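Local coordinates for Es1 family protein (Ehrlichia chaffeensis, PDB 3L3B) that is of unconfirmed function but, as a DJ-1/PfpI family member with an amidotransferase-like domain, is probably linked to isoprenoid biosynthesis, at residues V157-K169 / V176-G190. Numbering follows the deposited sequence.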
ATOM      1  N   VAL B 157      10.797  -5.794   8.953  1.00  8.72           N
ATOM      2  CA  VAL B 157       9.638  -5.221   9.608  1.00  9.32           C
ATOM      3  C   VAL B 157       8.674  -6.341  10.015  1.00  9.69           C
ATOM      4  O   VAL B 157       8.488  -7.365   9.296  1.00 10.02           O
ATOM      5  CB  VAL B 157       8.915  -4.247   8.647  1.00 10.02           C
ATOM      6  CG1 VAL B 157       7.711  -3.495   9.368  1.00  8.24           C
ATOM      7  CG2 VAL B 157       9.941  -3.275   8.004  1.00  9.86           C
ATOM      8  N   CYS B 158       8.105  -6.162  11.184  1.00 10.77           N
ATOM      9  CA  CYS B 158       7.058  -7.014  11.705  1.00 14.27           C
ATOM     10  C   CYS B 158       7.535  -8.444  12.039  1.00 13.28           C
ATOM     11  O   CYS B 158       8.325  -8.602  12.941  1.00 12.85           O
ATOM     12  CB  CYS B 158       5.877  -6.986  10.753  1.00 15.20           C
ATOM     13  SG  CYS B 158       4.449  -7.486  11.635  1.00 29.13           S
ATOM     14  N   ILE B 159       7.077  -9.473  11.340  1.00 11.85           N
ATOM     15  CA  ILE B 159       7.596 -10.827  11.606  1.00 11.71           C
ATOM     16  C   ILE B 159       8.928 -11.103  10.895  1.00 10.45           C
ATOM     17  O   ILE B 159       9.668 -12.041  11.251  1.00 10.50           O
ATOM     18  CB  ILE B 159       6.572 -11.900  11.184  1.00 11.75           C
ATOM     19  CG1 ILE B 159       6.854 -13.250  11.848  1.00 14.95           C
ATOM     20  CG2 ILE B 159       6.508 -11.997   9.613  1.00 10.96           C
ATOM     21  CD1 ILE B 159       6.872 -13.263  13.419  1.00 16.25           C
ATOM     22  N   SER B 160       9.254 -10.299   9.905  1.00  9.70           N
ATOM     23  CA  SER B 160      10.469 -10.541   9.113  1.00  9.04           C
ATOM     24  C   SER B 160      11.759 -10.651   9.961  1.00  9.17           C
ATOM     25  O   SER B 160      12.642 -11.432   9.590  1.00  9.29           O
ATOM     26  CB  SER B 160      10.641  -9.481   8.016  1.00  9.35           C
ATOM     27  OG  SER B 160       9.560  -9.651   7.059  1.00 10.90           O
ATOM     28  N   PRO B 161      11.844  -9.920  11.088  1.00  8.97           N
ATOM     29  CA  PRO B 161      13.062 -10.050  11.894  1.00  9.54           C
ATOM     30  C   PRO B 161      13.306 -11.464  12.385  1.00 10.04           C
ATOM     31  O   PRO B 161      14.463 -11.876  12.472  1.00  9.36           O
ATOM     32  CB  PRO B 161      12.838  -9.060  13.045  1.00  8.31           C
ATOM     33  CG  PRO B 161      11.992  -8.001  12.479  1.00  9.43           C
ATOM     34  CD  PRO B 161      11.062  -8.726  11.485  1.00  9.73           C
ATOM     35  N   ALA B 162      12.221 -12.196  12.697  1.00  9.24           N
ATOM     36  CA  ALA B 162      12.286 -13.580  13.165  1.00  9.53           C
ATOM     37  C   ALA B 162      12.836 -14.475  12.079  1.00 10.23           C
ATOM     38  O   ALA B 162      13.697 -15.340  12.335  1.00 10.82           O
ATOM     39  CB  ALA B 162      10.846 -14.088  13.635  1.00 10.79           C
ATOM     40  N   VAL B 163      12.377 -14.259  10.853  1.00  9.99           N
ATOM     41  CA  VAL B 163      12.863 -15.020   9.734  1.00 10.38           C
ATOM     42  C   VAL B 163      14.349 -14.748   9.440  1.00 10.90           C
ATOM     43  O   VAL B 163      15.091 -15.690   9.108  1.00  9.85           O
ATOM     44  CB  VAL B 163      12.067 -14.793   8.474  1.00 11.50           C
ATOM     45  CG1 VAL B 163      12.578 -15.755   7.332  1.00 11.52           C
ATOM     46  CG2 VAL B 163      10.553 -15.003   8.760  1.00 11.22           C
ATOM     47  N   VAL B 164      14.758 -13.480   9.587  1.00  9.96           N
ATOM     48  CA  VAL B 164      16.149 -13.094   9.402  1.00  9.89           C
ATOM     49  C   VAL B 164      17.024 -13.751  10.464  1.00  8.79           C
ATOM     50  O   VAL B 164      18.087 -14.267  10.138  1.00  9.30           O
ATOM     51  CB  VAL B 164      16.349 -11.558   9.400  1.00  9.57           C
ATOM     52  CG1 VAL B 164      17.887 -11.206   9.393  1.00  8.63           C
ATOM     53  CG2 VAL B 164      15.617 -10.912   8.226  1.00 11.80           C
ATOM     54  N   VAL B 165      16.582 -13.722  11.721  1.00  7.61           N
ATOM     55  CA  VAL B 165      17.327 -14.366  12.807  1.00  8.40           C
ATOM     56  C   VAL B 165      17.563 -15.829  12.457  1.00  8.95           C
ATOM     57  O   VAL B 165      18.701 -16.297  12.500  1.00  8.08           O
ATOM     58  CB  VAL B 165      16.644 -14.162  14.195  1.00  8.01           C
ATOM     59  CG1 VAL B 165      17.185 -15.067  15.242  1.00  7.78           C
ATOM     60  CG2 VAL B 165      16.749 -12.661  14.602  1.00  8.55           C
ATOM     61  N   ALA B 166      16.498 -16.505  12.032  1.00  7.95           N
ATOM     62  CA  ALA B 166      16.546 -17.940  11.751  1.00  8.50           C
ATOM     63  C   ALA B 166      17.504 -18.260  10.591  1.00  7.53           C
ATOM     64  O   ALA B 166      18.355 -19.137  10.675  1.00  8.36           O
ATOM     65  CB  ALA B 166      15.108 -18.463  11.435  1.00  6.82           C
ATOM     66  N   LEU B 167      17.392 -17.523   9.507  1.00  7.34           N
ATOM     67  CA  LEU B 167      18.219 -17.800   8.377  1.00  7.46           C
ATOM     68  C   LEU B 167      19.709 -17.470   8.643  1.00  7.26           C
ATOM     69  O   LEU B 167      20.561 -18.041   7.972  1.00  7.10           O
ATOM     70  CB  LEU B 167      17.685 -17.118   7.112  1.00  8.70           C
ATOM     71  CG  LEU B 167      17.884 -15.621   6.869  1.00  9.97           C
ATOM     72  CD1 LEU B 167      19.250 -15.324   6.209  1.00 11.29           C
ATOM     73  CD2 LEU B 167      16.747 -14.985   5.974  1.00  9.85           C
ATOM     74  N   LEU B 168      20.003 -16.562   9.575  1.00  5.80           N
ATOM     75  CA  LEU B 168      21.408 -16.242   9.952  1.00  8.10           C
ATOM     76  C   LEU B 168      21.999 -17.073  11.136  1.00  8.27           C
ATOM     77  O   LEU B 168      23.196 -16.991  11.433  1.00  7.80           O
ATOM     78  CB  LEU B 168      21.539 -14.762  10.226  1.00  7.31           C
ATOM     79  CG  LEU B 168      21.367 -13.837   9.025  1.00  7.22           C
ATOM     80  CD1 LEU B 168      21.339 -12.361   9.468  1.00  5.72           C
ATOM     81  CD2 LEU B 168      22.432 -14.115   7.913  1.00  8.25           C
ATOM     82  N   LYS B 169      21.173 -17.870  11.793  1.00  9.52           N
ATOM     83  CA  LYS B 169      21.514 -18.424  13.108  1.00 11.26           C
ATOM     84  C   LYS B 169      22.749 -19.313  13.155  1.00 11.15           C
ATOM     85  O   LYS B 169      23.372 -19.426  14.200  1.00  9.73           O
ATOM     86  CB  LYS B 169      20.331 -19.207  13.683  1.00 12.41           C
ATOM     87  CG  LYS B 169      20.207 -20.607  13.141  1.00 17.55           C
ATOM     88  CD  LYS B 169      18.801 -21.163  13.388  1.00 24.79           C
ATOM     89  CE  LYS B 169      18.756 -22.155  14.556  1.00 26.90           C
ATOM     90  NZ  LYS B 169      17.506 -23.007  14.376  1.00 27.68           N
ATOM     91  N   VAL B 176      17.353  -8.203  17.322  1.00  7.20           N
ATOM     92  CA  VAL B 176      16.184  -7.559  16.651  1.00  6.79           C
ATOM     93  C   VAL B 176      15.033  -7.311  17.622  1.00  7.33           C
ATOM     94  O   VAL B 176      15.013  -7.848  18.720  1.00  6.44           O
ATOM     95  CB  VAL B 176      15.632  -8.433  15.501  1.00  6.29           C
ATOM     96  CG1 VAL B 176      16.710  -8.706  14.417  1.00  6.87           C
ATOM     97  CG2 VAL B 176      15.052  -9.777  16.013  1.00  7.12           C
ATOM     98  N   THR B 177      14.065  -6.487  17.208  1.00  7.79           N
ATOM     99  CA  THR B 177      12.734  -6.450  17.896  1.00  8.42           C
ATOM    100  C   THR B 177      11.611  -7.024  17.008  1.00  9.38           C
ATOM    101  O   THR B 177      11.627  -6.898  15.780  1.00  9.45           O
ATOM    102  CB  THR B 177      12.343  -5.040  18.260  1.00  9.22           C
ATOM    103  OG1 THR B 177      11.205  -5.060  19.148  1.00 11.77           O
ATOM    104  CG2 THR B 177      11.953  -4.270  16.987  1.00 10.04           C
ATOM    105  N   ILE B 178      10.659  -7.705  17.643  1.00 10.52           N
ATOM    106  CA  ILE B 178       9.322  -7.949  17.081  1.00 10.48           C
ATOM    107  C   ILE B 178       8.206  -7.303  17.938  1.00 10.84           C
ATOM    108  O   ILE B 178       7.033  -7.652  17.808  1.00 11.83           O
ATOM    109  CB  ILE B 178       9.068  -9.446  16.838  1.00 10.66           C
ATOM    110  CG1 ILE B 178       9.126 -10.255  18.138  1.00 10.44           C
ATOM    111  CG2 ILE B 178      10.104  -9.927  15.808  1.00  9.44           C
ATOM    112  CD1 ILE B 178       8.679 -11.669  18.009  1.00 12.18           C
ATOM    113  N   GLY B 179       8.594  -6.321  18.745  1.00 11.63           N
ATOM    114  CA  GLY B 179       7.668  -5.608  19.648  1.00 11.49           C
ATOM    115  C   GLY B 179       7.855  -6.139  21.044  1.00 11.71           C
ATOM    116  O   GLY B 179       8.669  -5.630  21.798  1.00 11.26           O
ATOM    117  N   GLU B 180       7.112  -7.189  21.356  1.00 12.03           N
ATOM    118  CA  GLU B 180       7.216  -7.908  22.604  1.00 13.02           C
ATOM    119  C   GLU B 180       7.312  -9.369  22.186  1.00 13.42           C
ATOM    120  O   GLU B 180       6.703  -9.761  21.221  1.00 14.05           O
ATOM    121  CB  GLU B 180       5.954  -7.671  23.469  1.00 12.97           C
ATOM    122  N   ASP B 181       8.064 -10.177  22.912  1.00 13.97           N
ATOM    123  CA  ASP B 181       8.245 -11.582  22.542  1.00 14.21           C
ATOM    124  C   ASP B 181       8.084 -12.426  23.824  1.00 14.80           C
ATOM    125  O   ASP B 181       9.032 -13.042  24.297  1.00 14.11           O
ATOM    126  CB  ASP B 181       9.630 -11.730  21.863  1.00 14.29           C
ATOM    127  CG  ASP B 181       9.954 -13.159  21.408  1.00 14.69           C
ATOM    128  OD1 ASP B 181      11.150 -13.464  21.205  1.00 15.28           O
ATOM    129  OD2 ASP B 181       9.060 -14.001  21.274  1.00 16.15           O
ATOM    130  N   SER B 182       6.875 -12.441  24.401  1.00 15.06           N
ATOM    131  CA  SER B 182       6.629 -13.216  25.619  1.00 16.11           C
ATOM    132  C   SER B 182       6.874 -14.717  25.419  1.00 16.29           C
ATOM    133  O   SER B 182       7.154 -15.401  26.370  1.00 16.55           O
ATOM    134  CB  SER B 182       5.210 -13.001  26.188  1.00 16.72           C
ATOM    135  OG  SER B 182       4.209 -13.442  25.288  1.00 17.10           O
ATOM    136  N   ASN B 183       6.742 -15.214  24.188  1.00 16.58           N
ATOM    137  CA  ASN B 183       6.940 -16.646  23.909  1.00 16.66           C
ATOM    138  C   ASN B 183       8.412 -17.067  23.718  1.00 16.62           C
ATOM    139  O   ASN B 183       8.705 -18.263  23.676  1.00 17.34           O
ATOM    140  CB  ASN B 183       6.126 -17.037  22.675  1.00 17.24           C
ATOM    141  CG  ASN B 183       4.622 -16.771  22.855  1.00 15.98           C
ATOM    142  OD1 ASN B 183       4.043 -15.991  22.125  1.00 19.19           O
ATOM    143  ND2 ASN B 183       4.016 -17.393  23.845  1.00 16.72           N
ATOM    144  N   GLY B 184       9.322 -16.095  23.612  1.00 15.90           N
ATOM    145  CA  GLY B 184      10.767 -16.396  23.456  1.00 15.42           C
ATOM    146  C   GLY B 184      11.110 -16.914  22.063  1.00 14.89           C
ATOM    147  O   GLY B 184      12.022 -17.731  21.913  1.00 15.16           O
ATOM    148  N   LEU B 185      10.384 -16.424  21.055  1.00 14.21           N
ATOM    149  CA  LEU B 185      10.594 -16.832  19.668  1.00 14.26           C
ATOM    150  C   LEU B 185      12.019 -16.509  19.160  1.00 13.75           C
ATOM    151  O   LEU B 185      12.663 -17.366  18.565  1.00 13.78           O
ATOM    152  CB  LEU B 185       9.570 -16.189  18.752  1.00 14.72           C
ATOM    153  CG  LEU B 185       9.623 -16.519  17.260  1.00 16.22           C
ATOM    154  CD1 LEU B 185       9.596 -18.025  17.038  1.00 18.39           C
ATOM    155  CD2 LEU B 185       8.490 -15.805  16.505  1.00 17.79           C
ATOM    156  N   ILE B 186      12.489 -15.288  19.398  1.00 12.35           N
ATOM    157  CA  ILE B 186      13.760 -14.852  18.822  1.00 12.00           C
ATOM    158  C   ILE B 186      14.874 -15.683  19.493  1.00 11.44           C
ATOM    159  O   ILE B 186      15.746 -16.208  18.820  1.00 10.22           O
ATOM    160  CB  ILE B 186      13.987 -13.310  18.976  1.00 10.95           C
ATOM    161  CG1 ILE B 186      12.950 -12.489  18.175  1.00 11.65           C
ATOM    162  CG2 ILE B 186      15.436 -12.903  18.616  1.00  9.96           C
ATOM    163  CD1 ILE B 186      12.815 -12.806  16.671  1.00  8.78           C
ATOM    164  N   ASP B 187      14.801 -15.835  20.808  1.00 12.63           N
ATOM    165  CA  ASP B 187      15.769 -16.655  21.539  1.00 13.95           C
ATOM    166  C   ASP B 187      15.803 -18.081  20.940  1.00 15.17           C
ATOM    167  O   ASP B 187      16.882 -18.598  20.624  1.00 13.95           O
ATOM    168  CB  ASP B 187      15.479 -16.655  23.055  1.00 13.64           C
ATOM    169  CG  ASP B 187      16.358 -17.616  23.823  1.00 16.89           C
ATOM    170  OD1 ASP B 187      15.898 -18.754  24.068  1.00 20.24           O
ATOM    171  OD2 ASP B 187      17.510 -17.246  24.171  1.00 16.03           O
ATOM    172  N   LYS B 188      14.638 -18.698  20.781  1.00 15.92           N
ATOM    173  CA  LYS B 188      14.535 -20.032  20.176  1.00 17.41           C
ATOM    174  C   LYS B 188      15.075 -20.089  18.736  1.00 18.10           C
ATOM    175  O   LYS B 188      15.587 -21.109  18.301  1.00 18.32           O
ATOM    176  CB  LYS B 188      13.069 -20.509  20.178  1.00 18.37           C
ATOM    177  N   MET B 189      14.967 -18.995  18.004  1.00 18.02           N
ATOM    178  CA  MET B 189      15.412 -18.973  16.610  1.00 19.02           C
ATOM    179  C   MET B 189      16.919 -18.692  16.510  1.00 16.92           C
ATOM    180  O   MET B 189      17.473 -18.700  15.421  1.00 16.99           O
ATOM    181  CB  MET B 189      14.643 -17.905  15.818  1.00 19.34           C
ATOM    182  CG  MET B 189      13.141 -18.152  15.481  1.00 25.10           C
ATOM    183  SD  MET B 189      12.790 -19.706  14.651  1.00 33.28           S
ATOM    184  CE  MET B 189      12.728 -20.823  16.048  1.00 30.20           C
ATOM    185  N   GLY B 190      17.548 -18.380  17.633  1.00 15.71           N
ATOM    186  CA  GLY B 190      19.003 -18.226  17.720  1.00 14.29           C
ATOM    187  C   GLY B 190      19.511 -16.797  17.780  1.00 13.10           C
ATOM    188  O   GLY B 190      20.703 -16.551  17.562  1.00 12.62           O
TER
HETATM  189  O   HOH W   1      22.750 -17.931  16.835  1.00 10.50           O
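Val165 meets the 176-190 segment with both of its methyls, each on a different partner. The two valine side chains of Val165 and Val176 lie at a slant to each other, with Val165 CG2 3.6 Å from Val176 CG2, while CG1 of Val165, held anti to the backbone N (chi1 166°), faces the end of helix 185-189 and lies 3.6 Å from Met189 O. A beta-branched residue suits this place because its two arms can fill the angle between strand 175-176 and the helix. One turn earlier, the compact ring of Pro161 lies over Val176 and the chain beyond it, with Pro161 CG 3.5 Å from Thr177 O. Ala162 presents almost bare backbone, leaving room for Ile186 to push its terminal methyl in until CD1 is 3.6 Å from Ala162 CA; Leu185 CD2 touches the same alanine's CB. Ala166 is equally small and leaves room for Met189, which, bent at chi2 and chi3, brings SD to 4.2 Å from Ala166 CB.

The two helices run at 18° between their directions, with 9.1 Å at closest approach. Helix 160-168 follows the tight turn after strand 154-157, an inner strand of the mixed sheet of the DJ-1/PfpI alpha/beta fold, the strand-to-helix turn where relatives carry the nucleophile elbow, and Cys158 has the strained positive phi expected there. Its carbonyl oxygen is met by Ile178 CG2 at 3.6 Å.

Farther out, Asp181 fixes the start of the short helix: OD2 accepts from Leu185 N through its syn lone pair, and OD1 takes Ile186 N at 2.9 Å. At the other end Gly190 closes a Schellman motif with two bonds back into the last turn, its positive phi suiting glycine. A water lies within hydrogen-bonding distance of Gly190 O and Lys169 O and can bridge them.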